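Actinorhodin polyketide putative beta-ketoacyl synthase 2 (Streptomyces coelicolor A3, PDB 1TQY) is the chain length factor of actinorhodin biosynthesis, a ketosynthase relative that probably pairs with the active ketosynthase and helps set the length of the polyketide chain. Local coordinates at residues 20-23 with 28-31; 22-27 with 59-64; 84-89 with 239-244; 301-306 with 351-356. All blocks are in the same frame, centred on the assembly; numbering follows the deposited sequence.

Contact 1 (20-23 with 28-31); sequences APNG and PYWS. With NA (sodium ion), chain K.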
# COMPACT_ATOMS: atom_id res chain seq x y z
N ALA B 20 5.31 -18.76 11.23
CA ALA B 20 5.98 -19.40 10.09
C ALA B 20 5.64 -20.87 9.86
O ALA B 20 5.29 -21.59 10.80
CB ALA B 20 7.48 -19.24 10.24
N PRO B 21 5.78 -21.34 8.61
CA PRO B 21 5.49 -22.73 8.26
C PRO B 21 6.28 -23.74 9.09
O PRO B 21 5.87 -24.89 9.22
CB PRO B 21 5.83 -22.80 6.78
CG PRO B 21 5.52 -21.41 6.30
CD PRO B 21 6.12 -20.57 7.40
N ASN B 22 7.41 -23.33 9.66
CA ASN B 22 8.20 -24.25 10.47
C ASN B 22 8.19 -23.86 11.95
O ASN B 22 9.03 -24.31 12.73
CB ASN B 22 9.65 -24.34 9.94
CG ASN B 22 10.36 -23.01 9.94
OD1 ASN B 22 9.72 -21.95 9.96
ND2 ASN B 22 11.69 -23.05 9.89
N GLY B 23 7.24 -23.01 12.35
CA GLY B 23 7.17 -22.62 13.74
C GLY B 23 6.20 -21.50 14.10
O GLY B 23 6.38 -20.35 13.68
N PRO B 28 9.74 -21.72 18.60
CA PRO B 28 9.66 -22.87 17.68
C PRO B 28 10.36 -22.56 16.36
O PRO B 28 11.06 -23.40 15.80
CB PRO B 28 8.16 -23.07 17.51
CG PRO B 28 7.58 -22.50 18.75
CD PRO B 28 8.39 -21.27 18.98
N TYR B 29 10.15 -21.35 15.86
CA TYR B 29 10.75 -20.94 14.61
C TYR B 29 12.28 -20.95 14.68
O TYR B 29 12.94 -21.62 13.88
CB TYR B 29 10.26 -19.55 14.22
CG TYR B 29 11.01 -18.96 13.05
CD1 TYR B 29 10.82 -19.45 11.77
CD2 TYR B 29 11.92 -17.93 13.24
CE1 TYR B 29 11.52 -18.92 10.69
CE2 TYR B 29 12.62 -17.40 12.17
CZ TYR B 29 12.42 -17.90 10.90
OH TYR B 29 13.11 -17.36 9.85
N TRP B 30 12.84 -20.21 15.62
CA TRP B 30 14.29 -20.13 15.80
C TRP B 30 14.90 -21.51 15.99
O TRP B 30 16.02 -21.78 15.55
CB TRP B 30 14.62 -19.26 17.00
CG TRP B 30 16.08 -19.07 17.21
CD1 TRP B 30 16.79 -19.41 18.31
CD2 TRP B 30 16.99 -18.42 16.32
NE1 TRP B 30 18.10 -19.00 18.18
CE2 TRP B 30 18.25 -18.39 16.96
CE3 TRP B 30 16.87 -17.85 15.04
CZ2 TRP B 30 19.38 -17.81 16.38
CZ3 TRP B 30 17.99 -17.28 14.46
CH2 TRP B 30 19.23 -17.26 15.13
N SER B 31 14.16 -22.39 16.65
CA SER B 31 14.65 -23.73 16.88
C SER B 31 14.76 -24.50 15.57
O SER B 31 15.74 -25.20 15.33
CB SER B 31 13.74 -24.48 17.84
OG SER B 31 14.04 -25.87 17.81
NA NA K . 4.42 -26.34 8.28
O HOH W 1 5.76 -28.13 8.97
O HOH W 2 3.45 -28.16 6.12
O HOH W 3 3.44 -26.13 9.92
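The ring of Y29 meets the 20-23 turn along one edge, where OD1 of N22 lies in the ring plane, 3.3 Å from Y29 CD1, and so faces the slightly positive rim of C-H groups. The amide plane stands 80° to the ring. N22 brings its amide here with CG set between the backbone N and the carbonyl carbon (chi1 60°). N22 OD1 is buried without a hydrogen-bond partner, and the ring edge gives it at best a weak electrostatic substitute. N22 ND2, by contrast, is bonded to the carbonyl of R37. CB of A20 adds an apolar touch, 3.7 Å from Y29 CD1.

Closer to the helix start, G23 CA is 3.9 Å from Y29 N and equally near P28 CB, an approach that leaves no room for a side chain on G23. The type I turn is closed by paired A20 and G23 backbone bonds, a two-residue hairpin loop, and P21 O at its tip binds the sodium ion together with Q58 O. The hairpin thus links strands 11-20 and 23-24 and rests on the start of helix 26-34, whose Y29 hydroxyl reaches T352 on helix 345-359 while W30 packs against the same helix.

Contact 2 (22-27 with 59-64); sequences NGLGLA and IDDFHA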
# COMPACT_ATOMS: atom_id res chain seq x y z
N ASN B 22 7.41 -23.33 9.66
CA ASN B 22 8.20 -24.25 10.47
C ASN B 22 8.19 -23.86 11.95
O ASN B 22 9.03 -24.31 12.73
CB ASN B 22 9.65 -24.34 9.94
CG ASN B 22 10.36 -23.01 9.94
OD1 ASN B 22 9.72 -21.95 9.96
ND2 ASN B 22 11.69 -23.05 9.89
N GLY B 23 7.24 -23.01 12.35
CA GLY B 23 7.17 -22.62 13.74
C GLY B 23 6.20 -21.50 14.10
O GLY B 23 6.38 -20.35 13.68
N LEU B 24 5.18 -21.84 14.88
CA LEU B 24 4.18 -20.86 15.32
C LEU B 24 4.73 -20.19 16.56
O LEU B 24 4.53 -20.68 17.67
CB LEU B 24 2.85 -21.53 15.66
CG LEU B 24 1.58 -21.00 14.98
CD1 LEU B 24 0.38 -21.58 15.70
CD2 LEU B 24 1.53 -19.51 14.98
N GLY B 25 5.41 -19.07 16.38
CA GLY B 25 5.99 -18.38 17.51
C GLY B 25 7.49 -18.38 17.36
O GLY B 25 8.07 -19.29 16.79
N LEU B 26 8.12 -17.33 17.88
CA LEU B 26 9.57 -17.17 17.80
C LEU B 26 10.38 -18.39 18.22
O LEU B 26 11.21 -18.87 17.46
CB LEU B 26 10.00 -15.98 18.65
CG LEU B 26 11.09 -15.01 18.17
CD1 LEU B 26 11.71 -14.39 19.41
CD2 LEU B 26 12.15 -15.72 17.34
N ALA B 27 10.15 -18.89 19.43
CA ALA B 27 10.93 -20.03 19.92
C ALA B 27 10.93 -21.22 18.96
O ALA B 27 11.99 -21.69 18.55
CB ALA B 27 10.45 -20.45 21.30
N ILE B 59 1.29 -23.46 7.33
CA ILE B 59 1.29 -23.39 8.79
C ILE B 59 0.12 -24.32 9.13
O ILE B 59 -1.02 -24.00 8.81
CB ILE B 59 1.00 -21.97 9.29
CG1 ILE B 59 2.17 -21.04 8.92
CG2 ILE B 59 0.77 -22.00 10.80
CD1 ILE B 59 1.97 -19.60 9.37
N ASP B 60 0.40 -25.47 9.73
CA ASP B 60 -0.67 -26.43 10.03
C ASP B 60 -1.02 -26.58 11.50
O ASP B 60 -1.87 -27.39 11.84
CB ASP B 60 -0.32 -27.82 9.49
CG ASP B 60 -0.09 -27.82 7.99
OD1 ASP B 60 -0.92 -27.26 7.25
OD2 ASP B 60 0.92 -28.41 7.57
N ASP B 61 -0.39 -25.82 12.37
CA ASP B 61 -0.70 -25.94 13.79
C ASP B 61 -1.34 -24.68 14.33
O ASP B 61 -1.23 -24.37 15.52
CB ASP B 61 0.58 -26.24 14.57
CG ASP B 61 1.69 -25.27 14.24
OD1 ASP B 61 2.76 -25.35 14.88
OD2 ASP B 61 1.49 -24.43 13.33
N PHE B 62 -1.99 -23.94 13.44
CA PHE B 62 -2.66 -22.70 13.82
C PHE B 62 -4.16 -22.85 13.67
O PHE B 62 -4.68 -22.98 12.56
CB PHE B 62 -2.19 -21.54 12.93
CG PHE B 62 -2.90 -20.23 13.22
CD1 PHE B 62 -2.65 -19.54 14.40
CD2 PHE B 62 -3.80 -19.69 12.29
CE1 PHE B 62 -3.28 -18.32 14.66
CE2 PHE B 62 -4.44 -18.47 12.54
CZ PHE B 62 -4.18 -17.78 13.73
N HIS B 63 -4.87 -22.86 14.79
CA HIS B 63 -6.32 -22.97 14.72
C HIS B 63 -6.83 -21.60 15.17
O HIS B 63 -6.85 -21.30 16.36
CB HIS B 63 -6.83 -24.06 15.66
CG HIS B 63 -8.30 -24.32 15.55
ND1 HIS B 63 -9.13 -24.36 16.64
CD2 HIS B 63 -9.08 -24.52 14.46
CE1 HIS B 63 -10.37 -24.57 16.24
NE2 HIS B 63 -10.37 -24.67 14.92
N ALA B 64 -7.23 -20.78 14.20
CA ALA B 64 -7.69 -19.42 14.48
C ALA B 64 -8.53 -19.27 15.74
O ALA B 64 -8.21 -18.45 16.60
CB ALA B 64 -8.43 -18.87 13.26
O HOH W 4 5.10 -24.50 15.99
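OD1 of D61 accepts a 2.7 Å hydrogen bond from a water molecule, which in turn accepts one from the backbone N of L24 at 2.9 Å. This bridge is the polar half of the contact, and it joins the short strand 23-24 to the 59-64 loop without any direct hydrogen bond between them. The apolar half is L24 itself. Its side chain runs past that of D61 in the opposite direction, so that L24 CG lies 3.8 Å from D61 OD2, and its CD1 methyl reaches past the carboxylate to D61 O, 3.2 Å away, a close C...O approach. The same methyl rests 3.8 Å from F62 CB and sits at the edge of the F62 ring, near its plane. L24 reaches this place with chi1 at -126°, away from the staggered positions, which suggests some strain. I59 CG2 makes a looser contact, 4.4 Å from L24 CG.

Further support comes from helix 78-93, where W89 touches L24, and L82 and T85 touch F62. G25 then stands at the N-cap of helix 26-34. The loop follows directly on Q58, whose carbonyl shares the sodium ion with P21. In the N-terminal half of the thiolase fold, the arrangement is that of a beta-hairpin end whose L24 packs on the 59-64 loop, with a water bridge alongside.

Contact 3 (84-89 with 239-244); sequences LTAADW and GAILVL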
# COMPACT_ATOMS: atom_id res chain seq x y z
N LEU B 84 -2.82 -10.76 13.12
CA LEU B 84 -3.32 -10.31 14.41
C LEU B 84 -2.64 -11.13 15.52
O LEU B 84 -2.31 -10.60 16.57
CB LEU B 84 -4.84 -10.49 14.50
CG LEU B 84 -5.74 -9.55 13.68
CD1 LEU B 84 -7.17 -10.08 13.65
CD2 LEU B 84 -5.71 -8.15 14.28
N THR B 85 -2.43 -12.42 15.27
CA THR B 85 -1.80 -13.27 16.26
C THR B 85 -0.36 -12.83 16.44
O THR B 85 0.14 -12.71 17.57
CB THR B 85 -1.81 -14.73 15.81
OG1 THR B 85 -3.16 -15.13 15.57
CG2 THR B 85 -1.19 -15.62 16.86
N ALA B 86 0.29 -12.59 15.31
CA ALA B 86 1.67 -12.13 15.29
C ALA B 86 1.76 -10.80 16.03
O ALA B 86 2.60 -10.63 16.91
CB ALA B 86 2.14 -11.97 13.85
N ALA B 87 0.89 -9.86 15.66
CA ALA B 87 0.90 -8.54 16.28
C ALA B 87 0.74 -8.61 17.79
O ALA B 87 1.49 -7.97 18.52
CB ALA B 87 -0.19 -7.67 15.67
N ASP B 88 -0.22 -9.39 18.27
CA ASP B 88 -0.43 -9.50 19.71
C ASP B 88 0.82 -10.02 20.42
O ASP B 88 1.26 -9.43 21.42
CB ASP B 88 -1.62 -10.42 20.00
CG ASP B 88 -1.90 -10.55 21.49
OD1 ASP B 88 -2.26 -9.54 22.13
OD2 ASP B 88 -1.76 -11.68 22.02
N TRP B 89 1.39 -11.10 19.89
CA TRP B 89 2.61 -11.69 20.46
C TRP B 89 3.78 -10.71 20.49
O TRP B 89 4.59 -10.72 21.42
CB TRP B 89 3.03 -12.95 19.67
CG TRP B 89 2.15 -14.14 19.90
CD1 TRP B 89 1.27 -14.30 20.93
CD2 TRP B 89 2.09 -15.34 19.12
NE1 TRP B 89 0.65 -15.53 20.83
CE2 TRP B 89 1.14 -16.19 19.73
CE3 TRP B 89 2.75 -15.78 17.96
CZ2 TRP B 89 0.83 -17.46 19.23
CZ3 TRP B 89 2.44 -17.05 17.45
CH2 TRP B 89 1.48 -17.87 18.09
N GLY B 239 4.58 -14.90 8.21
CA GLY B 239 5.40 -13.71 8.26
C GLY B 239 5.74 -13.31 9.68
O GLY B 239 5.88 -14.15 10.57
N ALA B 240 5.87 -12.01 9.90
CA ALA B 240 6.20 -11.51 11.22
C ALA B 240 5.74 -10.09 11.42
O ALA B 240 5.53 -9.34 10.47
CB ALA B 240 7.70 -11.59 11.44
N ILE B 241 5.55 -9.73 12.68
CA ILE B 241 5.15 -8.39 13.02
C ILE B 241 6.13 -8.02 14.11
O ILE B 241 6.46 -8.85 14.96
CB ILE B 241 3.71 -8.35 13.55
CG1 ILE B 241 2.72 -8.70 12.43
CG2 ILE B 241 3.41 -6.98 14.13
CD1 ILE B 241 2.64 -7.69 11.28
N LEU B 242 6.64 -6.80 14.09
CA LEU B 242 7.55 -6.39 15.14
C LEU B 242 7.21 -5.02 15.66
O LEU B 242 6.54 -4.23 14.98
CB LEU B 242 9.01 -6.43 14.67
CG LEU B 242 9.45 -6.53 13.21
CD1 LEU B 242 10.98 -6.50 13.18
CD2 LEU B 242 8.93 -7.82 12.56
N VAL B 243 7.65 -4.75 16.88
CA VAL B 243 7.39 -3.48 17.53
C VAL B 243 8.65 -2.63 17.47
O VAL B 243 9.69 -3.02 17.99
CB VAL B 243 6.95 -3.70 19.00
CG1 VAL B 243 6.78 -2.38 19.71
CG2 VAL B 243 5.65 -4.50 19.03
N LEU B 244 8.56 -1.49 16.81
CA LEU B 244 9.71 -0.61 16.72
C LEU B 244 9.34 0.62 17.53
O LEU B 244 8.18 1.01 17.58
CB LEU B 244 9.99 -0.20 15.28
CG LEU B 244 9.87 -1.21 14.15
CD1 LEU B 244 10.67 -0.68 12.97
CD2 LEU B 244 10.36 -2.58 14.56
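This is a purely apolar helix-on-sheet contact in the buried interior of the N-terminal half of the thiolase fold, with helix 78-93 lying against strand 238-246. A single strand residue carries it: I241 directs its side chain at the helix and divides its branches between two consecutive alanines. CG1 comes 3.6 Å from A86 CB, while CG2 lies 3.7 Å from A87 CA and 4.0 Å from A87 CB. The branching explains the split. With CG1 opposite the carbonyl carbon (chi1 -68°) and CG2 opposite the backbone N, the two arms straddle the helix surface between A86 and A87. Because both alanines are small, the backbones come close, and the CA atoms of A87 and I241 are 5.4 Å apart.

The strand alternates in the usual way. A240 and L242 point away from this helix and pack on L348, V350 and V351 of helix 345-359, which places strand 238-246 between two helical layers, as expected of the family's layered alpha-beta architecture. Strands 11-20 and 189-196 flank it through backbone hydrogen bonds, and A87 also meets I152 of helix 147-156. Nothing polar crosses between the two segments, and their fit is therefore one of shape: a branched side chain set on a smooth alanine surface, where the size of the side chains, not a directional bond, sets how closely helix and strand approach.

Contact 4 (301-306 with 351-356); sequences VVFADG and VTALMS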
# COMPACT_ATOMS: atom_id res chain seq x y z
N VAL B 301 27.28 -10.01 8.14
CA VAL B 301 26.46 -11.04 7.52
C VAL B 301 25.36 -10.45 6.65
O VAL B 301 24.73 -9.45 7.01
CB VAL B 301 25.82 -11.95 8.58
CG1 VAL B 301 24.96 -11.14 9.53
CG2 VAL B 301 25.00 -13.04 7.91
N VAL B 302 25.14 -11.08 5.51
CA VAL B 302 24.12 -10.64 4.58
C VAL B 302 23.01 -11.66 4.41
O VAL B 302 23.24 -12.80 3.98
CB VAL B 302 24.75 -10.37 3.20
CG1 VAL B 302 23.67 -9.97 2.21
CG2 VAL B 302 25.82 -9.30 3.31
N PHE B 303 21.80 -11.27 4.79
CA PHE B 303 20.63 -12.12 4.63
C PHE B 303 20.09 -11.79 3.26
O PHE B 303 19.35 -10.82 3.09
CB PHE B 303 19.59 -11.83 5.70
CG PHE B 303 19.87 -12.50 7.00
CD1 PHE B 303 20.94 -12.11 7.78
CD2 PHE B 303 19.09 -13.58 7.42
CE1 PHE B 303 21.25 -12.77 8.96
CE2 PHE B 303 19.38 -14.25 8.60
CZ PHE B 303 20.46 -13.85 9.37
N ALA B 304 20.49 -12.59 2.28
CA ALA B 304 20.12 -12.40 0.88
C ALA B 304 18.65 -12.65 0.57
O ALA B 304 17.98 -13.42 1.25
CB ALA B 304 20.99 -13.31 0.01
N ASP B 305 18.16 -12.00 -0.48
CA ASP B 305 16.78 -12.17 -0.89
C ASP B 305 16.54 -13.65 -1.21
O ASP B 305 15.48 -14.20 -0.89
CB ASP B 305 16.49 -11.27 -2.11
CG ASP B 305 15.10 -11.49 -2.69
OD1 ASP B 305 14.09 -11.21 -2.01
OD2 ASP B 305 15.04 -11.95 -3.85
N GLY B 306 17.52 -14.31 -1.83
CA GLY B 306 17.39 -15.73 -2.14
C GLY B 306 16.24 -16.07 -3.05
O GLY B 306 15.32 -16.80 -2.67
N VAL B 351 13.73 -10.52 11.60
CA VAL B 351 13.65 -11.20 12.89
C VAL B 351 14.76 -12.24 12.99
O VAL B 351 15.43 -12.35 14.02
CB VAL B 351 12.29 -11.92 13.07
CG1 VAL B 351 12.33 -12.80 14.32
CG2 VAL B 351 11.18 -10.91 13.19
N THR B 352 14.96 -12.99 11.92
CA THR B 352 15.98 -14.03 11.91
C THR B 352 17.37 -13.42 12.08
O THR B 352 18.21 -13.96 12.80
CB THR B 352 15.88 -14.84 10.61
OG1 THR B 352 14.52 -15.25 10.43
CG2 THR B 352 16.75 -16.08 10.68
N ALA B 353 17.61 -12.27 11.44
CA ALA B 353 18.89 -11.58 11.54
C ALA B 353 19.14 -11.06 12.96
O ALA B 353 20.23 -11.26 13.52
CB ALA B 353 18.94 -10.43 10.54
N LEU B 354 18.14 -10.41 13.54
CA LEU B 354 18.27 -9.87 14.90
C LEU B 354 18.61 -10.97 15.90
O LEU B 354 19.40 -10.78 16.83
CB LEU B 354 16.98 -9.15 15.32
CG LEU B 354 16.74 -7.82 14.60
CD1 LEU B 354 15.30 -7.34 14.77
CD2 LEU B 354 17.72 -6.80 15.15
N MET B 355 18.01 -12.14 15.69
CA MET B 355 18.23 -13.29 16.55
C MET B 355 19.65 -13.81 16.40
O MET B 355 20.25 -14.31 17.36
CB MET B 355 17.23 -14.40 16.20
CG MET B 355 15.83 -14.16 16.76
SD MET B 355 15.78 -14.49 18.54
CE MET B 355 16.33 -12.97 19.18
N SER B 356 20.17 -13.69 15.19
CA SER B 356 21.53 -14.13 14.91
C SER B 356 22.47 -13.20 15.66
O SER B 356 23.42 -13.64 16.30
CB SER B 356 21.78 -14.08 13.40
OG SER B 356 20.95 -15.01 12.73
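The phenyl ring of F303 receives A353 on one face and S356 at an edge. The A353 methyl makes a CH-pi contact: CB lies 3.8 Å from the ring centroid and 18° off the normal. A353 CA shares that face, 3.5 Å from F303 CZ. S356 OG is in the ring plane, 3.6 Å from the same CZ, and T352 CG2 comes in obliquely at 3.8 Å from F303 CE2. One aromatic side chain therefore spans a full turn of helix 345-359. Its first torsion (chi1 -82°), with CG opposite the carbonyl carbon, carries the ring from strand 301-303 toward that turn. The short strand and helix axes run nearly antiparallel, at 159°, and stay 9.8 Å apart, a distance that the ring helps to span.

The hydroxyl at the ring edge is held in place by its own helix. S356 OG donates to T352 O at 2.9 Å, tilted out of the carbonyl plane, while S356 N reaches that oxygen from the opposite face. T352 OG1 is engaged elsewhere, with Y29 OH and L348 O. Around them, strands 330-332 and 391-398 flank strand 301-303, and V394 of the latter strand touches A353. In this buried setting the helix hydroxyls bond within the helix or to other partners, so what they offer F303 is mainly packing, and between these two segments the attraction is probably mostly dispersion and CH-pi.

How the contacts relate
Contacts 1, 3 and 4 are buried and contact 2 only partly so; no contact has a direct hydrogen bond across it, and the partly exposed contact 2 alone is bridged by water. The packing differs with place. Contacts 3 and 4 each set one strand side chain on a helix, a branched aliphatic one in contact 3 and an aromatic ring in contact 4, whereas contacts 1 and 2 share N22 and G23 and fasten a hairpin end near the sodium ion to a helix start and a loop. Helix 345-359 is the element common to all: it forms half of contact 4, touches contacts 1 and 3, and meets L26 of contact 2 through V351 and M355.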